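Local coordinates for exoribonuclease II, mitochondrial (Candida glabrata, PDB 6F3H), which probably degrades mitochondrial RNA in the 3' to 5' direction as the RNB-family nuclease component of the mtEXO degradosome, using bound magnesium, at residues S350-I354 with H748-W753; F459-L463 with L742-Q746. The protein carries 1 engineered substitution. One frame throughout, in Å; residues are numbered along the deposited sequence.

Contact 1: residues S350-I354 with H748-W753; sequences SSNFI and HSSTYW
Asn352 ND2 from the loop 350-354, and Ser749 OG and Trp753 NE1 from the helix, converge on the carboxylate of Asp465: OD2 takes the amide, while OD1 bonds to the serine and the indole. This packs the loop between helices 334-343 and 369-378 against the long helix 725-761, with Asp465 from the turn of the 461-462/467-468 hairpin between them. Asn352 reaches it with CG anti to the backbone N (chi1 -169°), which lays the amide over one face of Tyr752. The two planes are only 17° apart. Asn352 OD1 lies 3.4 Å from Tyr752 CD2. That same oxygen accepts Ile354 N, 3.3 Å from Asn352 OD1, closing a weak Asx turn; the bond from ND2 to Asp465 is the firmer restraint on the amide's rotation. Beyond the ring, Tyr752 OH makes a weak bond of 2.7 Å to Ser351 O and also bonds to Lys756. The apolar part rests on the extended branch of Ile354, whose CD1 lies 3.6 Å from His748 CD2 and 3.7 Å from Tyr752 CB. At the start of the segment, Ser350 CB meets the Trp753 ring at its edge, 4.0 Å from CH2.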
ATOM      1  N   SER A 350     -20.616  14.416  -8.400  1.00100.37           N
ATOM      2  CA  SER A 350     -19.814  13.966  -7.272  1.00 95.40           C
ATOM      3  C   SER A 350     -18.497  14.719  -7.287  1.00 85.65           C
ATOM      4  O   SER A 350     -18.055  15.251  -8.312  1.00 85.93           O
ATOM      5  CB  SER A 350     -19.528  12.460  -7.298  1.00 96.78           C
ATOM      6  OG  SER A 350     -18.283  12.186  -7.925  1.00 96.79           O
ATOM      7  N   SER A 351     -17.880  14.798  -6.132  1.00 73.63           N
ATOM      8  CA  SER A 351     -16.569  15.400  -6.132  1.00 64.92           C
ATOM      9  C   SER A 351     -15.774  14.671  -5.075  1.00 65.97           C
ATOM     10  O   SER A 351     -15.901  14.955  -3.883  1.00 76.51           O
ATOM     11  CB  SER A 351     -16.641  16.887  -5.876  1.00 64.29           C
ATOM     12  OG  SER A 351     -17.257  17.495  -6.993  1.00 69.89           O
ATOM     13  N   ASN A 352     -15.000  13.712  -5.513  1.00 56.86           N
ATOM     14  CA  ASN A 352     -14.020  13.152  -4.622  1.00 52.49           C
ATOM     15  C   ASN A 352     -12.754  13.936  -4.883  1.00 46.98           C
ATOM     16  O   ASN A 352     -12.160  13.846  -5.959  1.00 45.90           O
ATOM     17  CB  ASN A 352     -13.815  11.671  -4.851  1.00 57.92           C
ATOM     18  CG  ASN A 352     -13.014  11.073  -3.756  1.00 59.46           C
ATOM     19  OD1 ASN A 352     -12.633  11.777  -2.822  1.00 60.89           O
ATOM     20  ND2 ASN A 352     -12.724   9.790  -3.852  1.00 56.19           N
ATOM     21  N   PHE A 353     -12.336  14.681  -3.888  1.00 43.21           N
ATOM     22  CA  PHE A 353     -11.182  15.540  -4.032  1.00 46.84           C
ATOM     23  C   PHE A 353      -9.883  14.836  -3.710  1.00 47.50           C
ATOM     24  O   PHE A 353      -8.824  15.319  -4.108  1.00 44.42           O
ATOM     25  CB  PHE A 353     -11.316  16.736  -3.102  1.00 50.51           C
ATOM     26  CG  PHE A 353     -12.428  17.652  -3.454  1.00 52.70           C
ATOM     27  CD1 PHE A 353     -12.328  18.488  -4.546  1.00 49.86           C
ATOM     28  CD2 PHE A 353     -13.575  17.679  -2.693  1.00 57.11           C
ATOM     29  CE1 PHE A 353     -13.342  19.331  -4.875  1.00 49.27           C
ATOM     30  CE2 PHE A 353     -14.593  18.522  -3.015  1.00 57.47           C
ATOM     31  CZ  PHE A 353     -14.472  19.353  -4.111  1.00 53.70           C
ATOM     32  N   ILE A 354      -9.946  13.736  -2.965  1.00 47.93           N
ATOM     33  CA  ILE A 354      -8.792  12.885  -2.737  1.00 43.61           C
ATOM     34  C   ILE A 354      -8.117  12.579  -4.053  1.00 42.67           C
ATOM     35  O   ILE A 354      -6.897  12.381  -4.120  1.00 46.63           O
ATOM     36  CB  ILE A 354      -9.264  11.605  -2.031  1.00 49.27           C
ATOM     37  CG1 ILE A 354     -10.086  11.982  -0.799  1.00 55.24           C
ATOM     38  CG2 ILE A 354      -8.095  10.727  -1.665  1.00 47.76           C
ATOM     39  CD1 ILE A 354     -10.768  10.809  -0.155  1.00 58.50           C
ATOM     40  N   HIS A 748      -8.460   5.648   2.247  1.00 45.46           N
ATOM     41  CA  HIS A 748      -8.969   6.994   2.422  1.00 50.06           C
ATOM     42  C   HIS A 748     -10.210   7.230   1.575  1.00 54.80           C
ATOM     43  O   HIS A 748     -11.213   7.749   2.070  1.00 59.96           O
ATOM     44  CB  HIS A 748      -7.889   8.022   2.147  1.00 54.75           C
ATOM     45  CG  HIS A 748      -8.147   9.303   2.857  1.00 71.37           C
ATOM     46  ND1 HIS A 748      -8.411   9.350   4.210  1.00 77.42           N
ATOM     47  CD2 HIS A 748      -8.210  10.581   2.414  1.00 77.39           C
ATOM     48  CE1 HIS A 748      -8.627  10.602   4.570  1.00 79.49           C
ATOM     49  NE2 HIS A 748      -8.506  11.371   3.501  1.00 77.14           N
ATOM     50  N   SER A 749     -10.169   6.839   0.301  1.00 54.81           N
ATOM     51  CA  SER A 749     -11.321   7.029  -0.578  1.00 51.67           C
ATOM     52  C   SER A 749     -12.536   6.225  -0.140  1.00 50.00           C
ATOM     53  O   SER A 749     -13.665   6.729  -0.134  1.00 52.04           O
ATOM     54  CB  SER A 749     -10.972   6.615  -1.992  1.00 49.89           C
ATOM     55  OG  SER A 749     -12.086   6.897  -2.807  1.00 53.04           O
ATOM     56  N   SER A 750     -12.336   4.961   0.186  1.00 45.77           N
ATOM     57  CA  SER A 750     -13.468   4.145   0.577  1.00 44.24           C
ATOM     58  C   SER A 750     -14.089   4.667   1.852  1.00 48.48           C
ATOM     59  O   SER A 750     -15.313   4.725   1.980  1.00 54.46           O
ATOM     60  CB  SER A 750     -13.013   2.709   0.728  1.00 55.94           C
ATOM     61  OG  SER A 750     -12.560   2.196  -0.518  1.00 66.07           O
ATOM     62  N   THR A 751     -13.258   5.057   2.807  1.00 49.78           N
ATOM     63  CA  THR A 751     -13.744   5.789   3.974  1.00 46.96           C
ATOM     64  C   THR A 751     -14.570   6.997   3.572  1.00 47.23           C
ATOM     65  O   THR A 751     -15.652   7.231   4.116  1.00 49.02           O
ATOM     66  CB  THR A 751     -12.589   6.214   4.830  1.00 46.07           C
ATOM     67  OG1 THR A 751     -11.838   5.050   5.170  1.00 46.67           O
ATOM     68  CG2 THR A 751     -13.108   6.809   6.051  1.00 50.54           C
ATOM     69  N   TYR A 752     -14.049   7.811   2.647  1.00 48.38           N
ATOM     70  CA  TYR A 752     -14.794   8.990   2.234  1.00 44.44           C
ATOM     71  C   TYR A 752     -16.187   8.591   1.831  1.00 44.73           C
ATOM     72  O   TYR A 752     -17.159   9.215   2.252  1.00 42.78           O
ATOM     73  CB  TYR A 752     -14.087   9.693   1.080  1.00 42.10           C
ATOM     74  CG  TYR A 752     -14.918  10.722   0.321  1.00 47.26           C
ATOM     75  CD1 TYR A 752     -15.312  11.918   0.916  1.00 53.97           C
ATOM     76  CD2 TYR A 752     -15.267  10.523  -1.002  1.00 50.83           C
ATOM     77  CE1 TYR A 752     -16.049  12.876   0.206  1.00 58.82           C
ATOM     78  CE2 TYR A 752     -16.007  11.479  -1.713  1.00 56.91           C
ATOM     79  CZ  TYR A 752     -16.394  12.633  -1.117  1.00 58.37           C
ATOM     80  OH  TYR A 752     -17.118  13.491  -1.911  1.00 57.97           O
ATOM     81  N   TRP A 753     -16.304   7.489   1.082  1.00 48.88           N
ATOM     82  CA  TRP A 753     -17.596   7.050   0.569  1.00 47.29           C
ATOM     83  C   TRP A 753     -18.430   6.340   1.632  1.00 49.72           C
ATOM     84  O   TRP A 753     -19.654   6.508   1.668  1.00 55.82           O
ATOM     85  CB  TRP A 753     -17.403   6.157  -0.649  1.00 43.61           C
ATOM     86  CG  TRP A 753     -16.885   6.883  -1.852  1.00 46.56           C
ATOM     87  CD1 TRP A 753     -15.656   6.741  -2.408  1.00 46.97           C
ATOM     88  CD2 TRP A 753     -17.567   7.880  -2.638  1.00 47.02           C
ATOM     89  NE1 TRP A 753     -15.535   7.562  -3.506  1.00 50.42           N
ATOM     90  CE2 TRP A 753     -16.689   8.277  -3.661  1.00 48.16           C
ATOM     91  CE3 TRP A 753     -18.830   8.463  -2.580  1.00 47.31           C
ATOM     92  CZ2 TRP A 753     -17.026   9.229  -4.611  1.00 48.31           C
ATOM     93  CZ3 TRP A 753     -19.165   9.412  -3.532  1.00 47.61           C
ATOM     94  CH2 TRP A 753     -18.266   9.786  -4.531  1.00 47.82           C
TER

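Contact 2: residues F459-L463 with L742-Q746; sequences FTTYL and LKIFQ. With nucleotides of chain C.
Leu742 and Thr461 lie nearly perpendicular: the leucine branch CD2 meets the threonine methyl, with Leu742 CD2 3.6 Å from Thr461 CG2. The other branch of Leu742 leans toward the residues before the strand, where CD1 comes to 4.0 Å from Phe459 CB and approaches that residue's ring obliquely. The two methyls of Leu742 thus touch Phe459 and Thr461. Leu463 answers from the far end of the segment. Its CD2 settles against the helix backbone, 3.7 Å from Gln746 CA, and also touches the carbonyl of Phe745.

Between these apolar patches runs the polar link. Gln746 runs straight out past CG, a shape that carries its amide across from the helix to the carbonyl of Tyr462. Gln746 NE2 donates to Tyr462 O over 3.0 Å, with an N-H...O angle of 140°; the donor lies in the carbonyl plane on a lone pair, although the oxygen is tilted out of the glutamine amide plane.

The strand 461-462 pairs with 467-468 in a short antiparallel hairpin of the RNB region, and helix 725-761 backs it. Tyr462 faces two ways. Its carbonyl faces the helix, while CG, anti to that carbonyl carbon (chi1 -64°), sends the ring toward the RNA. One ring face receives the base of cytidine C6 of chain C, with Tyr462 CD2 3.4 Å from N3 of that nucleotide. Base and ring lie within about 20° of parallel, with C2 of the nucleotide over the ring centre. The opposite face is covered by Thr460 CG2, so the ring is sandwiched between a methyl and a base, consistent with a role in positioning RNA in the nuclease channel. Thr460 is itself fixed through OG1, which bonds to Met470 N and Glu407 OE1.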
ATOM      1  N   PHE A 459       2.186  -0.628  -9.320  1.00 43.96           N
ATOM      2  CA  PHE A 459       1.045  -1.532  -9.346  1.00 38.96           C
ATOM      3  C   PHE A 459      -0.048  -0.894 -10.173  1.00 39.20           C
ATOM      4  O   PHE A 459       0.023   0.269 -10.557  1.00 48.44           O
ATOM      5  CB  PHE A 459       0.487  -1.858  -7.958  1.00 38.92           C
ATOM      6  CG  PHE A 459       1.520  -2.336  -6.979  1.00 45.31           C
ATOM      7  CD1 PHE A 459       2.462  -1.480  -6.451  1.00 43.51           C
ATOM      8  CD2 PHE A 459       1.588  -3.663  -6.626  1.00 50.08           C
ATOM      9  CE1 PHE A 459       3.434  -1.933  -5.582  1.00 45.61           C
ATOM     10  CE2 PHE A 459       2.569  -4.125  -5.743  1.00 49.39           C
ATOM     11  CZ  PHE A 459       3.485  -3.263  -5.233  1.00 48.99           C
ATOM     12  N   THR A 460      -1.070  -1.659 -10.456  1.00 45.39           N
ATOM     13  CA  THR A 460      -2.262  -1.023 -10.958  1.00 42.35           C
ATOM     14  C   THR A 460      -2.960  -0.413  -9.761  1.00 45.59           C
ATOM     15  O   THR A 460      -2.848  -0.923  -8.642  1.00 41.41           O
ATOM     16  CB  THR A 460      -3.152  -2.011 -11.697  1.00 42.06           C
ATOM     17  OG1 THR A 460      -2.650  -2.162 -13.022  1.00 52.05           O
ATOM     18  CG2 THR A 460      -4.508  -1.475 -11.826  1.00 40.18           C
ATOM     19  N   THR A 461      -3.566   0.752  -9.979  1.00 49.37           N
ATOM     20  CA  THR A 461      -4.265   1.506  -8.947  1.00 44.52           C
ATOM     21  C   THR A 461      -5.765   1.230  -9.045  1.00 50.77           C
ATOM     22  O   THR A 461      -6.415   1.621 -10.018  1.00 50.05           O
ATOM     23  CB  THR A 461      -3.959   2.987  -9.090  1.00 44.78           C
ATOM     24  OG1 THR A 461      -2.538   3.188  -8.987  1.00 49.09           O
ATOM     25  CG2 THR A 461      -4.620   3.735  -7.988  1.00 47.36           C
ATOM     26  N   TYR A 462      -6.302   0.525  -8.061  1.00 52.81           N
ATOM     27  CA  TYR A 462      -7.701   0.116  -8.038  1.00 47.88           C
ATOM     28  C   TYR A 462      -8.403   0.903  -6.938  1.00 55.30           C
ATOM     29  O   TYR A 462      -8.102   0.714  -5.755  1.00 63.75           O
ATOM     30  CB  TYR A 462      -7.836  -1.386  -7.787  1.00 46.33           C
ATOM     31  CG  TYR A 462      -7.264  -2.315  -8.865  1.00 53.49           C
ATOM     32  CD1 TYR A 462      -7.877  -2.454 -10.105  1.00 53.75           C
ATOM     33  CD2 TYR A 462      -6.129  -3.078  -8.620  1.00 56.33           C
ATOM     34  CE1 TYR A 462      -7.359  -3.304 -11.076  1.00 56.47           C
ATOM     35  CE2 TYR A 462      -5.605  -3.921  -9.580  1.00 57.84           C
ATOM     36  CZ  TYR A 462      -6.222  -4.039 -10.805  1.00 60.96           C
ATOM     37  OH  TYR A 462      -5.688  -4.888 -11.763  1.00 66.36           O
ATOM     38  N   LEU A 463      -9.328   1.780  -7.319  1.00 55.64           N
ATOM     39  CA  LEU A 463     -10.107   2.583  -6.381  1.00 56.84           C
ATOM     40  C   LEU A 463     -11.593   2.553  -6.712  1.00 62.18           C
ATOM     41  O   LEU A 463     -11.964   2.460  -7.886  1.00 67.02           O
ATOM     42  CB  LEU A 463      -9.629   4.031  -6.404  1.00 54.26           C
ATOM     43  CG  LEU A 463      -8.284   4.296  -5.767  1.00 54.81           C
ATOM     44  CD1 LEU A 463      -7.893   5.666  -6.174  1.00 52.02           C
ATOM     45  CD2 LEU A 463      -8.407   4.231  -4.260  1.00 61.00           C
ATOM     46  N   LEU A 742      -0.716   3.230  -1.869  1.00 49.79           N
ATOM     47  CA  LEU A 742      -1.983   2.712  -2.385  1.00 45.38           C
ATOM     48  C   LEU A 742      -2.875   2.165  -1.273  1.00 45.44           C
ATOM     49  O   LEU A 742      -4.082   2.429  -1.264  1.00 46.99           O
ATOM     50  CB  LEU A 742      -1.730   1.665  -3.459  1.00 49.42           C
ATOM     51  CG  LEU A 742      -1.187   2.298  -4.739  1.00 56.21           C
ATOM     52  CD1 LEU A 742      -0.709   1.244  -5.719  1.00 55.46           C
ATOM     53  CD2 LEU A 742      -2.242   3.168  -5.367  1.00 60.66           C
ATOM     54  N   LYS A 743      -2.308   1.418  -0.320  1.00 47.96           N
ATOM     55  CA  LYS A 743      -3.109   0.977   0.819  1.00 55.84           C
ATOM     56  C   LYS A 743      -3.804   2.172   1.462  1.00 57.65           C
ATOM     57  O   LYS A 743      -5.016   2.155   1.722  1.00 57.86           O
ATOM     58  CB  LYS A 743      -2.226   0.267   1.867  1.00 65.40           C
ATOM     59  CG  LYS A 743      -1.090  -0.644   1.331  1.00 79.58           C
ATOM     60  CD  LYS A 743      -0.611  -1.746   2.345  1.00 84.63           C
ATOM     61  CE  LYS A 743       0.901  -2.083   2.238  1.00 81.14           C
ATOM     62  NZ  LYS A 743       1.365  -3.185   3.153  1.00 75.55           N
ATOM     63  N   ILE A 744      -3.048   3.246   1.650  1.00 53.02           N
ATOM     64  CA  ILE A 744      -3.541   4.447   2.309  1.00 49.18           C
ATOM     65  C   ILE A 744      -4.688   5.049   1.521  1.00 45.97           C
ATOM     66  O   ILE A 744      -5.793   5.246   2.038  1.00 50.49           O
ATOM     67  CB  ILE A 744      -2.385   5.443   2.482  1.00 52.38           C
ATOM     68  CG1 ILE A 744      -1.546   5.047   3.706  1.00 50.52           C
ATOM     69  CG2 ILE A 744      -2.897   6.867   2.536  1.00 50.88           C
ATOM     70  CD1 ILE A 744      -0.112   5.427   3.609  1.00 50.97           C
ATOM     71  N   PHE A 745      -4.437   5.359   0.257  1.00 40.30           N
ATOM     72  CA  PHE A 745      -5.467   6.039  -0.502  1.00 42.35           C
ATOM     73  C   PHE A 745      -6.629   5.118  -0.824  1.00 47.62           C
ATOM     74  O   PHE A 745      -7.752   5.596  -1.006  1.00 55.40           O
ATOM     75  CB  PHE A 745      -4.869   6.662  -1.749  1.00 46.56           C
ATOM     76  CG  PHE A 745      -4.133   7.914  -1.441  1.00 48.58           C
ATOM     77  CD1 PHE A 745      -4.824   9.085  -1.192  1.00 47.15           C
ATOM     78  CD2 PHE A 745      -2.764   7.912  -1.339  1.00 48.69           C
ATOM     79  CE1 PHE A 745      -4.163  10.232  -0.850  1.00 48.18           C
ATOM     80  CE2 PHE A 745      -2.096   9.055  -1.013  1.00 50.89           C
ATOM     81  CZ  PHE A 745      -2.796  10.217  -0.767  1.00 51.93           C
ATOM     82  N   GLN A 746      -6.408   3.804  -0.883  1.00 45.57           N
ATOM     83  CA  GLN A 746      -7.568   2.928  -0.950  1.00 48.83           C
ATOM     84  C   GLN A 746      -8.434   3.137   0.287  1.00 48.07           C
ATOM     85  O   GLN A 746      -9.610   3.500   0.174  1.00 44.70           O
ATOM     86  CB  GLN A 746      -7.136   1.467  -1.123  1.00 58.13           C
ATOM     87  CG  GLN A 746      -6.599   1.170  -2.552  1.00 69.98           C
ATOM     88  CD  GLN A 746      -6.138  -0.281  -2.798  1.00 76.36           C
ATOM     89  OE1 GLN A 746      -5.817  -1.019  -1.862  1.00 75.90           O
ATOM     90  NE2 GLN A 746      -6.086  -0.677  -4.075  1.00 75.81           N
TER
ATOM     91  P     C C   6      -6.417 -11.249 -11.451  1.00 42.51           P
ATOM     92  OP1   C C   6      -6.390 -11.630 -12.869  1.00 45.20           O
ATOM     93  OP2   C C   6      -5.176 -11.104 -10.673  1.00 45.92           O
ATOM     94  O5'   C C   6      -7.248  -9.910 -11.436  1.00 49.05           O
ATOM     95  C5'   C C   6      -8.585  -9.916 -11.912  1.00 47.85           C
ATOM     96  C4'   C C   6      -9.311  -8.633 -11.582  1.00 48.21           C
ATOM     97  O4'   C C   6      -9.595  -8.538 -10.160  1.00 48.33           O
ATOM     98  C3'   C C   6      -8.585  -7.338 -11.865  1.00 47.48           C
ATOM     99  O3'   C C   6      -8.535  -7.003 -13.235  1.00 53.56           O
ATOM    100  C2'   C C   6      -9.411  -6.368 -11.062  1.00 49.16           C
ATOM    101  O2'   C C   6     -10.659  -6.219 -11.700  1.00 54.05           O
ATOM    102  C1'   C C   6      -9.655  -7.181  -9.792  1.00 48.04           C
ATOM    103  N1    C C   6      -8.651  -6.875  -8.735  1.00 49.41           N
ATOM    104  C2    C C   6      -8.888  -5.755  -7.902  1.00 57.09           C
ATOM    105  O2    C C   6      -9.915  -5.092  -8.049  1.00 65.24           O
ATOM    106  N3    C C   6      -8.043  -5.368  -6.925  1.00 50.61           N
ATOM    107  C4    C C   6      -6.944  -6.069  -6.759  1.00 49.89           C
ATOM    108  N4    C C   6      -6.138  -5.659  -5.774  1.00 51.39           N
ATOM    109  C5    C C   6      -6.655  -7.213  -7.578  1.00 45.69           C
ATOM    110  C6    C C   6      -7.507  -7.578  -8.545  1.00 44.87           C
TER

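How the contacts relate
Both contacts use helix 725-761, contact 2 on the turns just before contact 1, and their centres lie 13 Å apart. They pack directly: Ile354 CG2 lies 3.7 Å from Phe745 CD1, and Ser749 CB lies 4.2 Å from Leu463 CD2. In sequence, the residues of contact 2 fall between the two segments of contact 1. Asp465, which bonds to Asn352, Ser749 and Trp753 of contact 1, follows 459-463 by two residues, linking the contacts through the hairpin. Contact 2 faces the RNA: the side chain of Tyr462 is about 10 Å from the bound magnesium ion and about 9 Å from that of Asp401. Contact 1 stays further back, its nearest atom about 11 Å from the nucleic acid.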